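Long-range contacts in glucokinase (Streptomyces griseus, PDB 3VGL), which probably catalyses the ATP-dependent phosphorylation of D-glucose to D-glucose 6-phosphate, as a zinc-containing glucokinase of the ROK family: residues Gly66-Asp70 with Arg148-Glu154; His122-Ile126 with Gly137-Asn142; Trp111-Phe116 with Asp308-Gln312. Residues are numbered along the deposited sequence.

Contact 1 of 3, residues Gly66-Asp70 with Arg148-Glu154; sequences GYVDD and RFGVAAE. With BGC (beta-D-glucopyranose), chain D.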
loop_
_atom_site.group_PDB
_atom_site.type_symbol
_atom_site.label_atom_id
_atom_site.label_comp_id
_atom_site.label_asym_id
_atom_site.label_seq_id
_atom_site.Cartn_x
_atom_site.Cartn_y
_atom_site.Cartn_z
ATOM N N GLY A 66 -18.596 13.022 15.830
ATOM C CA GLY A 66 -17.625 13.933 15.237
ATOM C C GLY A 66 -16.571 14.329 16.240
ATOM O O GLY A 66 -16.588 13.878 17.390
ATOM N N TYR A 67 -15.656 15.192 15.781
ATOM C CA TYR A 67 -14.581 15.737 16.604
ATOM C C TYR A 67 -15.221 16.763 17.539
ATOM O O TYR A 67 -15.721 17.788 17.076
ATOM C CB TYR A 67 -13.561 16.461 15.693
ATOM C CG TYR A 67 -12.583 15.566 14.925
ATOM C CD1 TYR A 67 -13.042 14.548 14.087
ATOM C CD2 TYR A 67 -11.204 15.766 15.020
ATOM C CE1 TYR A 67 -12.140 13.759 13.361
ATOM C CE2 TYR A 67 -10.288 14.971 14.290
ATOM C CZ TYR A 67 -10.780 13.954 13.497
ATOM O OH TYR A 67 -9.905 13.146 12.787
ATOM N N VAL A 68 -15.231 16.451 18.834
ATOM C CA VAL A 68 -15.808 17.331 19.861
ATOM C C VAL A 68 -14.695 18.035 20.630
ATOM O O VAL A 68 -13.674 17.417 20.967
ATOM C CB VAL A 68 -16.695 16.511 20.805
ATOM C CG1 VAL A 68 -17.216 17.392 21.979
ATOM C CG2 VAL A 68 -17.854 15.920 20.017
ATOM N N ASP A 69 -14.908 19.314 20.928
ATOM C CA ASP A 69 -13.895 20.138 21.611
ATOM C C ASP A 69 -13.673 19.796 23.094
ATOM O O ASP A 69 -14.449 19.048 23.683
ATOM C CB ASP A 69 -14.236 21.613 21.434
ATOM C CG ASP A 69 -15.380 22.064 22.326
ATOM O OD1 ASP A 69 -16.383 21.328 22.490
ATOM O OD2 ASP A 69 -15.255 23.173 22.871
ATOM N N ASP A 70 -12.613 20.348 23.695
ATOM C CA ASP A 70 -12.249 20.020 25.084
ATOM C C ASP A 70 -13.256 20.556 26.112
ATOM O O ASP A 70 -13.327 20.065 27.243
ATOM C CB ASP A 70 -10.839 20.535 25.408
ATOM C CG ASP A 70 -10.696 22.027 25.173
ATOM O OD1 ASP A 70 -10.898 22.474 24.021
ATOM O OD2 ASP A 70 -10.389 22.754 26.144
ATOM N N ARG A 148 -5.639 17.022 24.684
ATOM C CA ARG A 148 -5.486 18.463 24.935
ATOM C C ARG A 148 -6.591 19.314 24.306
ATOM O O ARG A 148 -7.058 20.304 24.911
ATOM C CB ARG A 148 -4.101 18.925 24.483
ATOM C CG ARG A 148 -3.930 20.422 24.346
ATOM C CD ARG A 148 -3.954 21.153 25.701
ATOM N NE ARG A 148 -3.774 22.588 25.512
ATOM C CZ ARG A 148 -4.748 23.431 25.184
ATOM N NH1 ARG A 148 -5.989 22.994 24.999
ATOM N NH2 ARG A 148 -4.464 24.720 25.027
ATOM N N PHE A 149 -7.011 18.935 23.104
ATOM C CA PHE A 149 -7.987 19.712 22.357
ATOM C C PHE A 149 -9.336 19.025 22.243
ATOM O O PHE A 149 -10.222 19.509 21.530
ATOM C CB PHE A 149 -7.424 20.109 20.991
ATOM C CG PHE A 149 -6.123 20.863 21.076
ATOM C CD1 PHE A 149 -6.091 22.190 21.524
ATOM C CD2 PHE A 149 -4.927 20.255 20.703
ATOM C CE1 PHE A 149 -4.894 22.873 21.589
ATOM C CE2 PHE A 149 -3.716 20.944 20.780
ATOM C CZ PHE A 149 -3.698 22.257 21.217
ATOM N N GLY A 150 -9.502 17.911 22.957
ATOM C CA GLY A 150 -10.779 17.225 23.024
ATOM C C GLY A 150 -10.965 16.170 21.958
ATOM O O GLY A 150 -11.943 15.418 21.989
ATOM N N VAL A 151 -9.998 16.072 21.047
ATOM C CA VAL A 151 -10.174 15.236 19.858
ATOM C C VAL A 151 -9.268 14.007 19.770
ATOM O O VAL A 151 -9.025 13.476 18.666
ATOM C CB VAL A 151 -10.124 16.070 18.563
ATOM C CG1 VAL A 151 -11.237 17.139 18.572
ATOM C CG2 VAL A 151 -8.742 16.713 18.360
ATOM N N ALA A 152 -8.844 13.501 20.929
ATOM C CA ALA A 152 -8.203 12.182 20.981
ATOM C C ALA A 152 -9.170 11.091 20.525
ATOM O O ALA A 152 -10.397 11.314 20.427
ATOM C CB ALA A 152 -7.673 11.874 22.392
ATOM N N ALA A 153 -8.610 9.918 20.251
ATOM C CA ALA A 153 -9.399 8.712 19.975
ATOM C C ALA A 153 -10.196 8.819 18.674
ATOM O O ALA A 153 -11.249 8.193 18.516
ATOM C CB ALA A 153 -10.313 8.361 21.161
ATOM N N GLU A 154 -9.655 9.557 17.718
ATOM C CA GLU A 154 -10.216 9.570 16.371
ATOM C C GLU A 154 -9.561 8.466 15.534
ATOM O O GLU A 154 -8.933 8.714 14.489
ATOM C CB GLU A 154 -10.066 10.960 15.762
ATOM C CG GLU A 154 -11.174 11.906 16.273
ATOM C CD GLU A 154 -12.543 11.392 15.887
ATOM O OE1 GLU A 154 -12.668 10.925 14.723
ATOM O OE2 GLU A 154 -13.458 11.465 16.751
HETATM C C2 BGC D . -15.953 10.289 13.351
HETATM C C3 BGC D . -15.867 10.012 14.850
HETATM C C4 BGC D . -17.011 9.111 15.321
HETATM C C5 BGC D . -17.040 7.886 14.424
HETATM C C6 BGC D . -18.180 6.930 14.791
HETATM C C1 BGC D . -16.022 8.955 12.615
HETATM O O1 BGC D . -16.203 9.149 11.240
HETATM O O2 BGC D . -14.733 10.950 12.965
HETATM O O3 BGC D . -15.889 11.204 15.572
HETATM O O4 BGC D . -16.762 8.698 16.653
HETATM O O5 BGC D . -17.179 8.248 13.058
HETATM O O6 BGC D . -19.438 7.574 14.682
HETATM O O HOH W 1 -13.757 14.224 20.006
HETATM O O HOH W 2 -14.061 16.021 23.697
HETATM O O HOH W 3 -10.719 22.129 21.091
#
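E154 gives this contact its hydrogen bonds to the sugar. With chi1 and chi2 both m, its side chain lies across the Y67 ring, with CG 3.6 Å from the ring centroid and 15° off the normal, a CH-pi contact over the face. The carboxylate then reaches glucose and takes two hydrogen bonds, from glucose O2 to E154 OE1 and from glucose O3 to E154 OE2, each 2.7 Å. G66 CA is 3.3 Å from glucose O3. The CA-to-CB bond of Y67 points sideways, but with chi1 m the ring end swings nearer, to E154 and V151. Glucose O2 lies near the ring plane, 3.8 Å from Y67 CE1. V151 CB lies obliquely to the ring, 3.7 Å from Y67 CD2. F77 meets the same ring edge-to-face.

Further along, the backbones close in. The CA atoms of D70 and G150 are 3.8 Å apart. A CB on G150 would clash with D69 C and D70 N, and its phi of 90° also calls for glycine. The carbonyls V68 O and G150 O, both acceptors, are 2.8 Å apart. Waters mediate here: water 1 joins V68 N to G150 O, and water 3 joins D70 OD1 to F149 O. D252 of the second subunit accepts hydrogen bonds from F149 N and V151 N.

The chemistry implies a bidentate carboxylate that reads two adjacent sugar hydroxyls, held against an aromatic wall of the glucose pocket.

Contact 2 of 3, residues His122-Ile126 with Gly137-Asn142; sequences HDDVI and GIIIGN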
loop_
_atom_site.group_PDB
_atom_site.type_symbol
_atom_site.label_atom_id
_atom_site.label_comp_id
_atom_site.label_asym_id
_atom_site.label_seq_id
_atom_site.Cartn_x
_atom_site.Cartn_y
_atom_site.Cartn_z
ATOM N N HIS A 122 -11.687 -3.192 34.868
ATOM C CA HIS A 122 -10.435 -2.866 34.189
ATOM C C HIS A 122 -10.011 -1.431 34.539
ATOM O O HIS A 122 -10.839 -0.646 35.013
ATOM C CB HIS A 122 -10.609 -3.021 32.672
ATOM C CG HIS A 122 -10.890 -4.426 32.219
ATOM N ND1 HIS A 122 -9.924 -5.243 31.670
ATOM C CD2 HIS A 122 -12.031 -5.158 32.235
ATOM C CE1 HIS A 122 -10.454 -6.417 31.370
ATOM N NE2 HIS A 122 -11.735 -6.390 31.698
ATOM N N ASP A 123 -8.733 -1.095 34.325
ATOM C CA ASP A 123 -8.239 0.275 34.521
ATOM C C ASP A 123 -7.886 0.962 33.209
ATOM O O ASP A 123 -7.942 2.190 33.111
ATOM C CB ASP A 123 -6.993 0.299 35.406
ATOM C CG ASP A 123 -7.228 -0.326 36.769
ATOM O OD1 ASP A 123 -6.305 -1.009 37.250
ATOM O OD2 ASP A 123 -8.305 -0.133 37.349
ATOM N N ASP A 124 -7.493 0.159 32.227
ATOM C CA ASP A 124 -7.029 0.662 30.928
ATOM C C ASP A 124 -7.703 -0.153 29.844
ATOM O O ASP A 124 -7.362 -1.311 29.630
ATOM C CB ASP A 124 -5.500 0.583 30.835
ATOM C CG ASP A 124 -4.814 1.327 31.970
ATOM O OD1 ASP A 124 -4.734 2.572 31.913
ATOM O OD2 ASP A 124 -4.376 0.664 32.949
ATOM N N VAL A 125 -8.693 0.446 29.185
ATOM C CA VAL A 125 -9.391 -0.239 28.091
ATOM C C VAL A 125 -9.502 0.670 26.886
ATOM O O VAL A 125 -9.521 1.890 27.021
ATOM C CB VAL A 125 -10.814 -0.772 28.466
ATOM C CG1 VAL A 125 -10.729 -1.801 29.579
ATOM C CG2 VAL A 125 -11.772 0.353 28.820
ATOM N N ILE A 126 -9.587 0.052 25.715
ATOM C CA ILE A 126 -9.772 0.799 24.476
ATOM C C ILE A 126 -11.025 0.296 23.773
ATOM O O ILE A 126 -11.182 -0.906 23.583
ATOM C CB ILE A 126 -8.532 0.628 23.552
ATOM C CG1 ILE A 126 -7.252 1.201 24.201
ATOM C CG2 ILE A 126 -8.768 1.273 22.180
ATOM C CD1 ILE A 126 -7.260 2.739 24.449
ATOM N N GLY A 137 -12.503 5.250 21.742
ATOM C CA GLY A 137 -12.626 5.809 23.085
ATOM C C GLY A 137 -11.519 5.234 23.943
ATOM O O GLY A 137 -11.182 4.054 23.834
ATOM N N ILE A 138 -10.951 6.075 24.793
ATOM C CA ILE A 138 -9.764 5.724 25.579
ATOM C C ILE A 138 -10.077 5.850 27.066
ATOM O O ILE A 138 -10.442 6.923 27.549
ATOM C CB ILE A 138 -8.600 6.690 25.266
ATOM C CG1 ILE A 138 -8.169 6.596 23.808
ATOM C CG2 ILE A 138 -7.369 6.399 26.173
ATOM C CD1 ILE A 138 -7.392 7.795 23.379
ATOM N N ILE A 139 -9.934 4.747 27.789
ATOM C CA ILE A 139 -9.926 4.780 29.260
ATOM C C ILE A 139 -8.500 4.407 29.686
ATOM O O ILE A 139 -8.022 3.301 29.395
ATOM C CB ILE A 139 -10.902 3.776 29.882
ATOM C CG1 ILE A 139 -12.342 3.975 29.390
ATOM C CG2 ILE A 139 -10.807 3.836 31.430
ATOM C CD1 ILE A 139 -12.981 5.293 29.749
ATOM N N ILE A 140 -7.822 5.348 30.336
ATOM C CA ILE A 140 -6.491 5.108 30.888
ATOM C C ILE A 140 -6.503 5.555 32.336
ATOM O O ILE A 140 -6.949 6.668 32.645
ATOM C CB ILE A 140 -5.389 5.839 30.091
ATOM C CG1 ILE A 140 -5.164 5.142 28.738
ATOM C CG2 ILE A 140 -4.074 5.869 30.886
ATOM C CD1 ILE A 140 -4.266 5.903 27.789
ATOM N N GLY A 141 -6.019 4.687 33.221
ATOM C CA GLY A 141 -6.045 4.984 34.661
ATOM C C GLY A 141 -7.439 5.339 35.145
ATOM O O GLY A 141 -7.624 6.324 35.891
ATOM N N ASN A 142 -8.426 4.546 34.716
ATOM C CA ASN A 142 -9.822 4.663 35.159
ATOM C C ASN A 142 -10.531 5.970 34.765
ATOM O O ASN A 142 -11.565 6.335 35.355
ATOM C CB ASN A 142 -9.919 4.402 36.682
ATOM C CG ASN A 142 -9.264 3.109 37.076
ATOM O OD1 ASN A 142 -8.115 3.093 37.500
ATOM N ND2 ASN A 142 -9.973 2.007 36.894
#
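G137 lies within strand 134-140, its O 3.6 Å from I126 CA. I138 makes a non-hydrogen-bonded pair with I126, and their side chains share a face, with I138 CG1 4.0 Å from I126 CD1. I139 makes the hydrogen-bonded pair with V125: I139 N to V125 O is 3.0 Å and V125 N to I139 O is 2.9 Å. Its CB packs 3.7 Å from V125 CG2 on the other face. I140 CG2 lies 3.5 Å from D124 OD1. At G141 the chain takes a positive phi, and G141 N donates to D124 OD1 at 2.8 Å. N142 then bonds twice to D123, through N to O (2.9 Å) and ND2 to OD2 (2.8 Å). The aspartates thus continue the pairing beyond the regular strands.

The antiparallel hairpin belongs to a five-stranded mixed sheet of the actin-like ATPase (ASKHA) fold, and strand 255-259 flanks 125-130 on its other edge. Helix 227-251 packs on the I126 and I138 face, and helix 105-116 on I139. I140 meets I140 of the second subunit.

Contact 3 of 3, residues Trp111-Phe116 with Asp308-Gln312; sequences WGEYRF and DLARQ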
loop_
_atom_site.group_PDB
_atom_site.type_symbol
_atom_site.label_atom_id
_atom_site.label_comp_id
_atom_site.label_asym_id
_atom_site.label_seq_id
_atom_site.Cartn_x
_atom_site.Cartn_y
_atom_site.Cartn_z
ATOM N N TRP A 111 -17.003 5.032 27.818
ATOM C CA TRP A 111 -17.417 5.322 29.184
ATOM C C TRP A 111 -18.574 4.402 29.628
ATOM O O TRP A 111 -18.539 3.843 30.744
ATOM C CB TRP A 111 -17.762 6.811 29.326
ATOM C CG TRP A 111 -18.096 7.172 30.740
ATOM C CD1 TRP A 111 -19.336 7.441 31.247
ATOM C CD2 TRP A 111 -17.176 7.263 31.837
ATOM N NE1 TRP A 111 -19.242 7.700 32.606
ATOM C CE2 TRP A 111 -17.931 7.601 32.989
ATOM C CE3 TRP A 111 -15.786 7.088 31.962
ATOM C CZ2 TRP A 111 -17.337 7.778 34.252
ATOM C CZ3 TRP A 111 -15.198 7.260 33.212
ATOM C CH2 TRP A 111 -15.980 7.611 34.340
ATOM N N GLY A 112 -19.587 4.230 28.774
ATOM C CA GLY A 112 -20.733 3.349 29.105
ATOM C C GLY A 112 -20.274 1.930 29.387
ATOM O O GLY A 112 -20.712 1.304 30.342
ATOM N N GLU A 113 -19.371 1.416 28.556
ATOM C CA GLU A 113 -18.861 0.053 28.743
ATOM C C GLU A 113 -17.958 -0.063 29.959
ATOM O O GLU A 113 -17.950 -1.095 30.647
ATOM C CB GLU A 113 -18.142 -0.425 27.479
ATOM C CG GLU A 113 -19.124 -0.719 26.329
ATOM C CD GLU A 113 -20.040 -1.900 26.644
ATOM O OE1 GLU A 113 -19.547 -2.931 27.165
ATOM O OE2 GLU A 113 -21.246 -1.819 26.330
ATOM N N TYR A 114 -17.200 0.993 30.233
ATOM C CA TYR A 114 -16.315 1.010 31.399
ATOM C C TYR A 114 -17.145 0.961 32.696
ATOM O O TYR A 114 -16.856 0.192 33.627
ATOM C CB TYR A 114 -15.409 2.241 31.359
ATOM C CG TYR A 114 -14.659 2.432 32.647
ATOM C CD1 TYR A 114 -13.646 1.548 33.024
ATOM C CD2 TYR A 114 -14.993 3.465 33.507
ATOM C CE1 TYR A 114 -12.974 1.708 34.232
ATOM C CE2 TYR A 114 -14.336 3.631 34.711
ATOM C CZ TYR A 114 -13.327 2.756 35.063
ATOM O OH TYR A 114 -12.686 2.934 36.264
ATOM N N ARG A 115 -18.201 1.761 32.728
ATOM C CA ARG A 115 -19.050 1.857 33.920
ATOM C C ARG A 115 -20.021 0.683 34.096
ATOM O O ARG A 115 -20.235 0.205 35.228
ATOM C CB ARG A 115 -19.842 3.174 33.888
ATOM C CG ARG A 115 -19.012 4.450 33.984
ATOM C CD ARG A 115 -18.399 4.662 35.357
ATOM N NE ARG A 115 -19.314 4.271 36.418
ATOM C CZ ARG A 115 -20.226 5.063 36.972
ATOM N NH1 ARG A 115 -20.367 6.331 36.582
ATOM N NH2 ARG A 115 -21.006 4.572 37.921
ATOM N N PHE A 116 -20.626 0.236 32.997
ATOM C CA PHE A 116 -21.813 -0.629 33.069
ATOM C C PHE A 116 -21.702 -1.876 32.201
ATOM O O PHE A 116 -22.612 -2.710 32.192
ATOM C CB PHE A 116 -23.079 0.157 32.683
ATOM C CG PHE A 116 -23.229 1.479 33.396
ATOM C CD1 PHE A 116 -23.419 1.531 34.783
ATOM C CD2 PHE A 116 -23.215 2.681 32.676
ATOM C CE1 PHE A 116 -23.560 2.767 35.433
ATOM C CE2 PHE A 116 -23.358 3.915 33.326
ATOM C CZ PHE A 116 -23.532 3.951 34.708
ATOM N N ASP A 308 -24.682 9.063 31.285
ATOM C CA ASP A 308 -23.934 9.054 32.525
ATOM C C ASP A 308 -22.951 10.213 32.587
ATOM O O ASP A 308 -22.738 10.776 33.648
ATOM C CB ASP A 308 -23.238 7.717 32.771
ATOM C CG ASP A 308 -22.725 7.588 34.189
ATOM O OD1 ASP A 308 -23.545 7.437 35.139
ATOM O OD2 ASP A 308 -21.504 7.662 34.378
ATOM N N LEU A 309 -22.352 10.578 31.444
ATOM C CA LEU A 309 -21.450 11.728 31.414
ATOM C C LEU A 309 -22.196 13.048 31.698
ATOM O O LEU A 309 -21.612 13.989 32.233
ATOM C CB LEU A 309 -20.649 11.779 30.091
ATOM C CG LEU A 309 -19.561 10.701 29.950
ATOM C CD1 LEU A 309 -19.106 10.575 28.504
ATOM C CD2 LEU A 309 -18.345 10.963 30.851
ATOM N N ALA A 310 -23.483 13.102 31.364
ATOM C CA ALA A 310 -24.308 14.269 31.690
ATOM C C ALA A 310 -24.512 14.364 33.200
ATOM O O ALA A 310 -24.503 15.457 33.759
ATOM C CB ALA A 310 -25.652 14.207 30.970
ATOM N N ARG A 311 -24.683 13.206 33.841
ATOM C CA ARG A 311 -24.960 13.118 35.285
ATOM C C ARG A 311 -23.749 13.539 36.112
ATOM O O ARG A 311 -23.900 14.069 37.209
ATOM C CB ARG A 311 -25.386 11.693 35.640
ATOM C CG ARG A 311 -25.886 11.465 37.058
ATOM C CD ARG A 311 -26.899 10.318 37.056
ATOM N NE ARG A 311 -26.425 9.235 36.199
ATOM C CZ ARG A 311 -27.198 8.459 35.441
ATOM N NH1 ARG A 311 -28.528 8.624 35.431
ATOM N NH2 ARG A 311 -26.623 7.521 34.682
ATOM N N GLN A 312 -22.551 13.303 35.578
ATOM C CA GLN A 312 -21.320 13.786 36.203
ATOM C C GLN A 312 -20.921 15.197 35.732
ATOM O O GLN A 312 -19.734 15.549 35.716
ATOM C CB GLN A 312 -20.176 12.781 36.005
ATOM C CG GLN A 312 -20.053 11.768 37.154
ATOM C CD GLN A 312 -20.658 10.415 36.826
ATOM O OE1 GLN A 312 -20.106 9.662 36.025
ATOM N NE2 GLN A 312 -21.783 10.091 37.462
#
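Both segments are the C-terminal ends of helices. The CA atoms of W111 and L309, the nearest pair, are 7.9 Å apart, so side chains bridge the gap. Helical hydrogen bonds run from R115 N to W111 O and from F116 N to G112 O, both 2.9 Å; F116, with phi -130°, ends the helix. In the other segment Q312 is the first residue to leave helical angles, and Q312 N still bonds to D308 O at 3.2 Å.

D308 is the polar centre. Its chi1 is t and its CA-to-CB bond points toward the other helix. D308 OD2 accepts a hydrogen bond from W111 NE1 at 2.9 Å and forms a salt bridge with R115 NH1 at 2.8 Å. D308 OD1 forms a salt bridge with R311 NH2 at 3.1 Å. One carboxylate therefore joins two arginines, one on each helix. F116 turns its ring edge to the same group, with CZ 3.5 Å from D308 OD1.

The apolar part is the indole of W111. L309 CD2 sits over its five-membered ring, 3.7 Å from the centroid and 9° off the normal, a CH-pi contact. L309 CG is 3.5 Å from W111 CD1.

This surface contact joins helix 105-116 to helix 301-311. I139 of strand 134-140 touches W111 and Y114. F116 also touches V304, one turn earlier on helix 301-311. On that helix, L309 and A310 touch strand 100-104, and R311 NH1 bonds to the carbonyls of G2 and V19.

How the contacts relate
Contact 1 supplies G66, Y67 and E154 to the glucose pocket. Contact 2 touches it: A153 CB lies 3.7 Å from I138 CD1, although the centres are 16 Å apart. G137 CA is about 5 Å from the sodium ion and about 8 Å from the nearest glucose atom. Contacts 2 and 3 are closer, with centres 13 Å apart. Y114 joins them, its OH 2.9 Å from N142 ND2, a probable hydrogen bond, and W111 CE3 lies 4.0 Å from I139 CD1. In contact 3 the L309 side chain is about 12 Å from glucose. Contacts 1 and 3 do not touch; nearest atoms are about 10 Å apart. Only contacts 1 and 2 meet the second subunit.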